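Local atomic coordinates of alpha-1,3-glucanase (PDB entry 5ZRU), a protein that probably hydrolyses alpha-1,3-glucan as a GH87 glucanase, this chain being the catalytic unit of a longer protein. Residues A[139-144]-A[281-286]. Residues are numbered along the deposited sequence; the frame is centred on the assembly and turned at random.
With CA (calcium ion), chain L; PE5 (3,6,9,12,15,18,21,24-octaoxahexacosan-1-ol), chain C.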
loop_
_atom_site.group_PDB
_atom_site.type_symbol
_atom_site.label_atom_id
_atom_site.label_comp_id
_atom_site.label_asym_id
_atom_site.label_seq_id
_atom_site.Cartn_x
_atom_site.Cartn_y
_atom_site.Cartn_z
ATOM N N GLU A 139 -8.039 8.739 -1.377
ATOM C CA GLU A 139 -7.502 9.589 -2.432
ATOM C C GLU A 139 -8.487 9.689 -3.584
ATOM O O GLU A 139 -9.338 8.812 -3.776
ATOM C CB GLU A 139 -6.149 9.064 -2.950
ATOM C CG GLU A 139 -5.057 9.148 -1.900
ATOM C CD GLU A 139 -3.701 8.730 -2.422
ATOM O OE1 GLU A 139 -3.569 8.429 -3.623
ATOM O OE2 GLU A 139 -2.771 8.684 -1.612
ATOM N N VAL A 140 -8.384 10.797 -4.321
ATOM C CA VAL A 140 -9.006 10.951 -5.630
ATOM C C VAL A 140 -7.962 11.594 -6.526
ATOM O O VAL A 140 -6.979 12.165 -6.051
ATOM C CB VAL A 140 -10.298 11.807 -5.620
ATOM C CG1 VAL A 140 -11.429 11.073 -4.902
ATOM C CG2 VAL A 140 -10.047 13.170 -4.974
ATOM N N HIS A 141 -8.163 11.478 -7.837
ATOM C CA HIS A 141 -7.295 12.189 -8.769
ATOM C C HIS A 141 -8.130 12.734 -9.915
ATOM O O HIS A 141 -9.226 12.247 -10.200
ATOM C CB HIS A 141 -6.136 11.304 -9.279
ATOM C CG HIS A 141 -6.560 10.120 -10.099
ATOM N ND1 HIS A 141 -7.009 8.942 -9.538
ATOM C CD2 HIS A 141 -6.552 9.916 -11.442
ATOM C CE1 HIS A 141 -7.280 8.073 -10.498
ATOM N NE2 HIS A 141 -7.017 8.642 -11.662
ATOM N N TRP A 142 -7.610 13.779 -10.556
ATOM C CA TRP A 142 -8.302 14.400 -11.680
ATOM C C TRP A 142 -7.266 15.093 -12.550
ATOM O O TRP A 142 -6.124 15.297 -12.138
ATOM C CB TRP A 142 -9.376 15.391 -11.205
ATOM C CG TRP A 142 -8.819 16.595 -10.461
ATOM C CD1 TRP A 142 -8.418 17.780 -11.008
ATOM C CD2 TRP A 142 -8.605 16.715 -9.047
ATOM N NE1 TRP A 142 -7.969 18.631 -10.028
ATOM C CE2 TRP A 142 -8.079 18.007 -8.813
ATOM C CE3 TRP A 142 -8.818 15.863 -7.957
ATOM C CZ2 TRP A 142 -7.754 18.460 -7.538
ATOM C CZ3 TRP A 142 -8.493 16.315 -6.684
ATOM C CH2 TRP A 142 -7.974 17.608 -6.483
ATOM N N LYS A 143 -7.681 15.459 -13.761
ATOM C CA LYS A 143 -6.816 16.161 -14.700
ATOM C C LYS A 143 -7.322 17.583 -14.890
ATOM O O LYS A 143 -8.531 17.810 -14.999
ATOM C CB LYS A 143 -6.760 15.450 -16.055
ATOM C CG LYS A 143 -5.987 14.152 -16.041
ATOM C CD LYS A 143 -5.939 13.512 -17.420
ATOM C CE LYS A 143 -7.310 13.030 -17.870
ATOM N NZ LYS A 143 -7.202 12.200 -19.118
ATOM N N MET A 144 -6.394 18.530 -14.911
ATOM C CA MET A 144 -6.708 19.927 -15.172
ATOM C C MET A 144 -6.804 20.167 -16.675
ATOM O O MET A 144 -6.154 19.484 -17.470
ATOM C CB MET A 144 -5.625 20.830 -14.578
ATOM C CG MET A 144 -5.307 20.537 -13.122
ATOM S SD MET A 144 -6.751 20.837 -12.095
ATOM C CE MET A 144 -6.963 22.594 -12.311
ATOM N N HIS A 281 -0.550 0.069 -17.794
ATOM C CA HIS A 281 -0.994 1.394 -18.239
ATOM C C HIS A 281 -2.503 1.567 -18.095
ATOM O O HIS A 281 -3.185 2.081 -18.987
ATOM C CB HIS A 281 -0.515 1.677 -19.663
ATOM C CG HIS A 281 0.943 2.003 -19.711
ATOM N ND1 HIS A 281 1.478 3.080 -19.037
ATOM C CD2 HIS A 281 1.984 1.362 -20.289
ATOM C CE1 HIS A 281 2.785 3.106 -19.223
ATOM N NE2 HIS A 281 3.116 2.076 -19.980
ATOM N N ILE A 282 -3.008 1.164 -16.930
ATOM C CA ILE A 282 -4.434 1.166 -16.632
ATOM C C ILE A 282 -4.611 1.601 -15.190
ATOM O O ILE A 282 -3.816 1.223 -14.321
ATOM C CB ILE A 282 -5.034 -0.237 -16.870
ATOM C CG1 ILE A 282 -5.132 -0.508 -18.374
ATOM C CG2 ILE A 282 -6.391 -0.403 -16.197
ATOM C CD1 ILE A 282 -5.170 -1.964 -18.720
ATOM N N TYR A 283 -5.632 2.420 -14.942
ATOM C CA TYR A 283 -6.145 2.664 -13.599
ATOM C C TYR A 283 -7.347 1.756 -13.349
ATOM O O TYR A 283 -8.199 1.596 -14.227
ATOM C CB TYR A 283 -6.548 4.133 -13.429
ATOM C CG TYR A 283 -7.354 4.388 -12.183
ATOM C CD1 TYR A 283 -6.730 4.572 -10.952
ATOM C CD2 TYR A 283 -8.746 4.442 -12.231
ATOM C CE1 TYR A 283 -7.470 4.797 -9.797
ATOM C CE2 TYR A 283 -9.494 4.661 -11.075
ATOM C CZ TYR A 283 -8.851 4.844 -9.870
ATOM O OH TYR A 283 -9.591 5.070 -8.724
ATOM N N MET A 284 -7.429 1.163 -12.148
ATOM C CA MET A 284 -8.565 0.311 -11.799
ATOM C C MET A 284 -9.129 0.715 -10.445
ATOM O O MET A 284 -8.378 1.026 -9.518
ATOM C CB MET A 284 -8.186 -1.183 -11.729
ATOM C CG MET A 284 -7.564 -1.745 -12.992
ATOM S SD MET A 284 -7.934 -3.511 -13.149
ATOM C CE MET A 284 -7.504 -4.110 -11.507
ATOM N N ASN A 285 -10.452 0.660 -10.332
ATOM C CA ASN A 285 -11.166 0.983 -9.112
ATOM C C ASN A 285 -12.251 -0.061 -8.894
ATOM O O ASN A 285 -12.755 -0.657 -9.850
ATOM C CB ASN A 285 -11.777 2.384 -9.209
ATOM C CG ASN A 285 -12.405 2.840 -7.912
ATOM O OD1 ASN A 285 -11.917 2.528 -6.837
ATOM N ND2 ASN A 285 -13.505 3.578 -8.014
ATOM N N SER A 286 -12.615 -0.272 -7.633
ATOM C CA SER A 286 -13.630 -1.241 -7.252
ATOM C C SER A 286 -14.974 -0.568 -6.982
ATOM O O SER A 286 -15.123 0.650 -7.062
ATOM C CB SER A 286 -13.208 -1.974 -5.983
ATOM O OG SER A 286 -13.452 -1.106 -4.884
HETATM CA CA CA L . 5.019 1.643 -20.943
HETATM C C48 PE5 C . -19.146 2.848 -8.894
HETATM C C50 PE5 C . -18.519 2.923 -7.497
HETATM O O1 PE5 C . -19.244 3.814 -6.691
HETATM C C1 PE5 C . -18.799 3.907 -5.365
HETATM C C2 PE5 C . -19.518 5.040 -4.629
HETATM O O2 PE5 C . -19.179 6.269 -5.206
HETATM C C3 PE5 C . -19.878 7.382 -4.726
HETATM C C4 PE5 C . -19.446 8.635 -5.498
HETATM O O3 PE5 C . -18.057 8.806 -5.394
HETATM C C5 PE5 C . -17.523 9.964 -5.979
HETATM C C6 PE5 C . -16.299 9.618 -6.840
HETATM O O4 PE5 C . -15.109 9.626 -6.094
HETATM C C7 PE5 C . -14.190 8.606 -6.392
HETATM C C8 PE5 C . -13.890 8.573 -7.892
HETATM O O5 PE5 C . -13.278 7.365 -8.216
HETATM C C9 PE5 C . -13.192 7.097 -9.589
HETATM C C10 PE5 C . -11.752 7.307 -10.037
HETATM O O6 PE5 C . -11.728 8.203 -11.107
HETATM C C11 PE5 C . -10.498 8.834 -11.313
HETATM C C12 PE5 C . -10.659 9.986 -12.296
HETATM O O7 PE5 C . -9.863 9.688 -13.400
HETATM C C13 PE5 C . -9.180 10.776 -13.951
HETATM C C14 PE5 C . -8.904 10.471 -15.422
HETATM O O8 PE5 C . -9.994 9.757 -15.932
HETATM C C15 PE5 C . -9.879 9.331 -17.264
HETATM C C16 PE5 C . -10.969 10.005 -18.110
HETATM O O52 PE5 C . -11.974 9.091 -18.451
HETATM O O HOH W 1 6.749 1.170 -19.643
HETATM O O HOH W 2 4.684 -0.395 -22.117
#
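His141 and Tyr283 carry the whole contact, as an edge-to-face (T-shaped) aromatic pair. The imidazole comes edge first, with CE1 leading, onto one face of the phenol ring. His141 CE1 lies 3.4 Å from Tyr283 CE1, offset toward the rim of the ring. The ring centroids are 4.7 Å apart and the planes meet at 72°. With chi1 at 168° the Tyr283 ring extends opposite the backbone N, and chi2 near 83° turns its face to the histidine. A bound polyether chain, PE5, runs beside the pair. PE5 C11 sits over one face of the imidazole, 3.4 Å from His141 CE1. PE5 C10 approaches the phenol obliquely, 3.4 Å from Tyr283 OH.

Further partners surround both rings. Trp315 stacks on His141, and Trp253 meets it edge-to-face. The Tyr283 hydroxyl is hydrogen-bonded to Glu317. A leucine at Tyr283 would probably cost the imidazole edge its aromatic face and leave Glu317 without this hydroxyl partner.

The CA atoms of His141 and Tyr283 are 10.7 Å apart. No hydrogen bond joins the two segments, and the direct contact is made by these two side chains. Strand 132-144 lies in an antiparallel sheet within catalytic domain D1 and strand 277-285 in the parallel coils of catalytic domain D2. The pair is thus a buried aromatic contact between a beta-sandwich-like domain and a right-handed parallel beta-helix, the pectate-lyase-like fold of this GH87 catalytic unit.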